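Local coordinates for alpha-galacturonidase (Bacillus subtilis, PDB 3FEF), which hydrolyses alpha-1,4-di-galacturonate, its probable natural substrate, to alpha-D-galacturonate, using NAD(+) and a manganese ion, as a family 4 glycosidase, at residues M23-I28 / E321-E326; S27-M32 / E327-I332. All coordinates share one frame; numbering follows the deposited sequence.

Contact 1. Residues M23-I28 / E321-E326; sequences MSDLSI and EKASGE
Asp-25 takes hold of the loop 321-326 through both carboxylate oxygens, each spent on a different atom of Ser-324. Its CG stands anti to the carbonyl carbon (chi1 -74°), which sends the carboxylate along the helix flank to the loop although CB does not itself face it. OD1 receives the backbone N of Ser-324 on its syn lone pair at 2.9 Å, the N-H pointing almost straight at it (167°). OD2 takes the hydroxyl OG of Ser-324 from above the carboxylate plane, and at 2.4 Å this bond is very short. The serine hydroxyl sits in the crowded position between its own N and carbonyl carbon (chi1 70°), and from there OG also accepts the backbone N of Glu-326 at 2.9 Å, an ST turn. One hydroxyl thus gives to the helix and receives from its own loop, which fixes its rotation. The helix, 18-28, follows the first strand of the Rossmann-type domain, whose residues 6-68 probably bind NAD(+); the loop belongs to the C-terminal half and leads into helix 328-335. Further along, contact is by van der Waals touch. Ser-24 lays CB against the carbonyl O of Lys-322 (3.4 Å), while its OG bonds to the carbonyl of Ala-320. Ser-27 OG gives a hydrogen bond to the carbonyl O of Ser-24, and Ser-27 OG also lies 3.3 Å from Glu-321 CG. Ile-28 lies alongside the loop, its two branches meeting successive residues: CG2 rests by the Glu-321 carbonyl, and the extended CG1 arm, with CG1 in the crowded position, brings CD1 to 3.4 Å from the backbone N of Ala-323, and to 4.1 Å from its CB.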
loop_
_atom_site.group_PDB
_atom_site.type_symbol
_atom_site.label_atom_id
_atom_site.label_comp_id
_atom_site.label_asym_id
_atom_site.label_seq_id
_atom_site.Cartn_x
_atom_site.Cartn_y
_atom_site.Cartn_z
HETATM N N MSE A 23 24.459 -11.753 32.228
HETATM C CA MSE A 23 25.002 -12.793 33.108
HETATM C C MSE A 23 24.187 -12.954 34.389
HETATM O O MSE A 23 23.832 -14.067 34.778
HETATM C CB MSE A 23 26.460 -12.499 33.447
HETATM C CG MSE A 23 27.374 -12.648 32.263
HETATM SE SE MSE A 23 29.214 -12.097 32.646
HETATM C CE MSE A 23 29.713 -11.703 30.806
ATOM N N SER A 24 23.894 -11.835 35.040
ATOM C CA SER A 24 23.037 -11.857 36.220
ATOM C C SER A 24 21.726 -12.562 35.947
ATOM O O SER A 24 21.304 -13.423 36.717
ATOM C CB SER A 24 22.786 -10.448 36.738
ATOM O OG SER A 24 24.012 -9.902 37.206
ATOM N N ASP A 25 21.087 -12.224 34.831
ATOM C CA ASP A 25 19.789 -12.812 34.529
ATOM C C ASP A 25 19.920 -14.292 34.215
ATOM O O ASP A 25 19.098 -15.107 34.640
ATOM C CB ASP A 25 19.064 -12.027 33.431
ATOM C CG ASP A 25 18.517 -10.718 33.947
ATOM O OD1 ASP A 25 18.285 -10.643 35.169
ATOM O OD2 ASP A 25 18.350 -9.757 33.169
ATOM N N LEU A 26 20.974 -14.653 33.499
ATOM C CA LEU A 26 21.194 -16.063 33.197
ATOM C C LEU A 26 21.441 -16.857 34.465
ATOM O O LEU A 26 21.012 -18.006 34.593
ATOM C CB LEU A 26 22.377 -16.250 32.243
ATOM C CG LEU A 26 22.136 -15.838 30.794
ATOM C CD1 LEU A 26 23.437 -16.023 30.001
ATOM C CD2 LEU A 26 21.018 -16.671 30.199
ATOM N N SER A 27 22.138 -16.252 35.408
ATOM C CA SER A 27 22.586 -17.027 36.551
ATOM C C SER A 27 21.414 -17.445 37.428
ATOM O O SER A 27 21.498 -18.440 38.128
ATOM C CB SER A 27 23.640 -16.259 37.353
ATOM O OG SER A 27 23.033 -15.218 38.096
ATOM N N ILE A 28 20.315 -16.699 37.384
ATOM C CA ILE A 28 19.149 -17.045 38.206
ATOM C C ILE A 28 17.980 -17.730 37.483
ATOM O O ILE A 28 17.015 -18.127 38.125
ATOM C CB ILE A 28 18.584 -15.828 38.970
ATOM C CG1 ILE A 28 18.259 -14.682 38.005
ATOM C CG2 ILE A 28 19.562 -15.380 40.043
ATOM C CD1 ILE A 28 17.824 -13.422 38.714
ATOM N N GLU A 321 23.892 -12.361 41.614
ATOM C CA GLU A 321 22.772 -13.205 41.239
ATOM C C GLU A 321 21.476 -12.472 41.537
ATOM O O GLU A 321 20.720 -12.869 42.415
ATOM C CB GLU A 321 22.817 -14.543 41.984
ATOM C CG GLU A 321 23.642 -15.627 41.301
ATOM C CD GLU A 321 23.492 -16.963 42.001
ATOM O OE1 GLU A 321 23.538 -16.966 43.250
ATOM O OE2 GLU A 321 23.319 -18.003 41.320
ATOM N N LYS A 322 21.228 -11.400 40.789
ATOM C CA LYS A 322 20.073 -10.543 41.013
ATOM C C LYS A 322 19.473 -10.089 39.675
ATOM O O LYS A 322 20.200 -9.734 38.760
ATOM C CB LYS A 322 20.496 -9.324 41.835
ATOM C CG LYS A 322 19.344 -8.582 42.481
ATOM C CD LYS A 322 19.853 -7.452 43.358
ATOM C CE LYS A 322 18.770 -6.932 44.306
ATOM N NZ LYS A 322 17.952 -5.841 43.715
ATOM N N ALA A 323 18.148 -10.103 39.567
ATOM C CA ALA A 323 17.477 -9.720 38.326
ATOM C C ALA A 323 17.882 -8.310 37.883
ATOM O O ALA A 323 17.859 -7.375 38.678
ATOM C CB ALA A 323 15.955 -9.820 38.491
ATOM N N SER A 324 18.258 -8.166 36.615
ATOM C CA SER A 324 18.739 -6.881 36.089
ATOM C C SER A 324 17.626 -5.866 35.829
ATOM O O SER A 324 17.877 -4.664 35.760
ATOM C CB SER A 324 19.518 -7.097 34.789
ATOM O OG SER A 324 18.632 -7.489 33.749
ATOM N N GLY A 325 16.399 -6.338 35.665
ATOM C CA GLY A 325 15.339 -5.459 35.193
ATOM C C GLY A 325 15.209 -5.502 33.678
ATOM O O GLY A 325 14.270 -4.948 33.118
ATOM N N GLU A 326 16.143 -6.169 33.006
ATOM C CA GLU A 326 16.095 -6.287 31.536
ATOM C C GLU A 326 15.217 -7.463 31.125
ATOM O O GLU A 326 14.936 -8.319 31.942
ATOM C CB GLU A 326 17.505 -6.450 30.964
ATOM C CG GLU A 326 18.421 -5.272 31.271
ATOM C CD GLU A 326 17.840 -3.928 30.816
ATOM O OE1 GLU A 326 16.883 -3.919 30.009
ATOM O OE2 GLU A 326 18.347 -2.875 31.270
#

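Contact 2. Residues S27-M32 / E327-I332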
loop_
_atom_site.group_PDB
_atom_site.type_symbol
_atom_site.label_atom_id
_atom_site.label_comp_id
_atom_site.label_asym_id
_atom_site.label_seq_id
_atom_site.Cartn_x
_atom_site.Cartn_y
_atom_site.Cartn_z
ATOM N N SER A 27 22.138 -16.252 35.408
ATOM C CA SER A 27 22.586 -17.027 36.551
ATOM C C SER A 27 21.414 -17.445 37.428
ATOM O O SER A 27 21.498 -18.440 38.128
ATOM C CB SER A 27 23.640 -16.259 37.353
ATOM O OG SER A 27 23.033 -15.218 38.096
ATOM N N ILE A 28 20.315 -16.699 37.384
ATOM C CA ILE A 28 19.149 -17.045 38.206
ATOM C C ILE A 28 17.980 -17.730 37.483
ATOM O O ILE A 28 17.015 -18.127 38.125
ATOM C CB ILE A 28 18.584 -15.828 38.970
ATOM C CG1 ILE A 28 18.259 -14.682 38.005
ATOM C CG2 ILE A 28 19.562 -15.380 40.043
ATOM C CD1 ILE A 28 17.824 -13.422 38.714
ATOM N N ASP A 29 18.043 -17.857 36.160
ATOM C CA ASP A 29 16.970 -18.553 35.452
ATOM C C ASP A 29 17.209 -20.057 35.492
ATOM O O ASP A 29 18.259 -20.531 35.080
ATOM C CB ASP A 29 16.828 -18.062 34.010
ATOM C CG ASP A 29 15.401 -18.183 33.499
ATOM O OD1 ASP A 29 14.923 -19.318 33.298
ATOM O OD2 ASP A 29 14.743 -17.138 33.321
ATOM N N GLU A 30 16.244 -20.809 36.007
ATOM C CA GLU A 30 16.420 -22.251 36.139
ATOM C C GLU A 30 15.809 -23.000 34.950
ATOM O O GLU A 30 15.934 -24.216 34.829
ATOM C CB GLU A 30 15.843 -22.734 37.476
ATOM C CG GLU A 30 16.253 -21.844 38.659
ATOM C CD GLU A 30 16.315 -22.587 39.990
ATOM O OE1 GLU A 30 16.139 -23.825 40.008
ATOM O OE2 GLU A 30 16.551 -21.928 41.027
ATOM N N ARG A 31 15.179 -22.250 34.057
ATOM C CA ARG A 31 14.559 -22.814 32.864
ATOM C C ARG A 31 15.568 -23.301 31.821
ATOM O O ARG A 31 15.241 -24.138 30.993
ATOM C CB ARG A 31 13.619 -21.783 32.232
ATOM C CG ARG A 31 12.321 -21.497 33.019
ATOM C CD ARG A 31 11.444 -20.465 32.261
ATOM N NE ARG A 31 12.037 -19.127 32.250
ATOM C CZ ARG A 31 11.465 -18.041 31.739
ATOM N NH1 ARG A 31 10.266 -18.109 31.174
ATOM N NH2 ARG A 31 12.101 -16.876 31.796
HETATM N N MSE A 32 16.799 -22.797 31.859
HETATM C CA MSE A 32 17.728 -23.034 30.756
HETATM C C MSE A 32 19.161 -23.289 31.184
HETATM O O MSE A 32 19.572 -22.925 32.279
HETATM C CB MSE A 32 17.760 -21.819 29.824
HETATM C CG MSE A 32 16.461 -21.470 29.131
HETATM SE SE MSE A 32 16.663 -19.764 28.166
HETATM C CE MSE A 32 16.906 -18.534 29.651
ATOM N N GLU A 327 14.795 -7.510 29.865
ATOM C CA GLU A 327 13.963 -8.620 29.368
ATOM C C GLU A 327 14.722 -9.593 28.447
ATOM O O GLU A 327 14.169 -10.607 27.992
ATOM C CB GLU A 327 12.704 -8.093 28.663
ATOM C CG GLU A 327 11.772 -7.265 29.553
ATOM C CD GLU A 327 10.793 -8.110 30.386
ATOM O OE1 GLU A 327 10.986 -9.337 30.514
ATOM O OE2 GLU A 327 9.817 -7.533 30.919
ATOM N N GLY A 328 15.988 -9.297 28.185
ATOM C CA GLY A 328 16.792 -10.137 27.301
ATOM C C GLY A 328 16.583 -11.622 27.512
ATOM O O GLY A 328 16.170 -12.356 26.598
ATOM N N VAL A 329 16.863 -12.075 28.725
ATOM C CA VAL A 329 16.751 -13.493 29.058
ATOM C C VAL A 329 15.322 -14.040 29.032
ATOM O O VAL A 329 15.093 -15.187 28.637
ATOM C CB VAL A 329 17.397 -13.758 30.403
ATOM C CG1 VAL A 329 17.107 -15.189 30.870
ATOM C CG2 VAL A 329 18.902 -13.494 30.290
ATOM N N ASN A 330 14.368 -13.232 29.484
ATOM C CA ASN A 330 12.967 -13.570 29.350
ATOM C C ASN A 330 12.599 -13.755 27.876
ATOM O O ASN A 330 11.852 -14.665 27.522
ATOM C CB ASN A 330 12.095 -12.472 29.954
ATOM C CG ASN A 330 12.131 -12.471 31.476
ATOM O OD1 ASN A 330 12.539 -13.451 32.100
ATOM N ND2 ASN A 330 11.693 -11.369 32.082
ATOM N N ILE A 331 13.148 -12.894 27.023
ATOM C CA ILE A 331 12.862 -12.934 25.609
ATOM C C ILE A 331 13.484 -14.174 25.008
ATOM O O ILE A 331 12.872 -14.841 24.175
ATOM C CB ILE A 331 13.389 -11.680 24.867
ATOM C CG1 ILE A 331 12.585 -10.433 25.260
ATOM C CG2 ILE A 331 13.308 -11.884 23.355
ATOM C CD1 ILE A 331 13.076 -9.166 24.555
ATOM N N ILE A 332 14.696 -14.500 25.436
ATOM C CA ILE A 332 15.341 -15.717 24.947
ATOM C C ILE A 332 14.518 -16.950 25.357
ATOM O O ILE A 332 14.233 -17.834 24.540
ATOM C CB ILE A 332 16.779 -15.836 25.487
ATOM C CG1 ILE A 332 17.657 -14.739 24.889
ATOM C CG2 ILE A 332 17.350 -17.237 25.223
ATOM C CD1 ILE A 332 19.024 -14.561 25.612
HETATM O O HOH W 1 9.690 -15.839 29.108
#
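Asp-29 OD1 is gripped by two donors, both from Arg-31: the backbone N, on the anti lone pair, and NE, on the syn lone pair at 3.1 Å. The first closes an Asx turn just beyond helix 18-28, on the Rossmann-type domain; helix 328-335 of the C-terminal half lies across from it. OD2 takes NH2 on its own syn lone pair, also at 3.1 Å, so the guanidinium meets the carboxylate side-on, both oxygens close to its plane. The arginine chain bends at chi3 (-69°) to bring this edge round, and the two bonds fix how the guanidinium is turned. Asn-330 OD1 lies near the same plane, 3.5 Å from Arg-31 NH2, with the amide turned 70° from the guanidinium; its ND2 gives a nearly straight bond (173°) to Glu-327 OE1. An alanine in place of Asp-29 would probably loosen the turn and leave the guanidinium less well positioned beside helix 328-335, since all three bonds end on this carboxylate. Beside the polar pair, selenomethionine Met-32 bends at chi3, putting CE 3.6 Å from Val-329 CG1, while SE meets Ile-332 CG2 at 3.9 Å. A water bridges the two segments, accepting from Arg-31 NH1 and donating to the carbonyl O of Asn-330 at 2.9 Å.

Contacts 1 and 2 lie about 8 Å apart, centre to centre, and run on along the same two parts of the chain: helix 18-28 and its exit on one side, the loop 321-326 and the helix it enters on the other. Val-329 joins them, its CG2 packing 3.5 Å from Asp-25 CB and 3.8 Å from Leu-26 CD2. Contact 1 is the nearer to the catalytic site. The side chain of Glu-326 is about 3 Å from that of His-170, the probable proton donor, and about 9 Å from the bound magnesium, which Cys-169 and His-206 coordinate; in contact 2 the side chain of Asn-330 is about 12 Å from that of His-170.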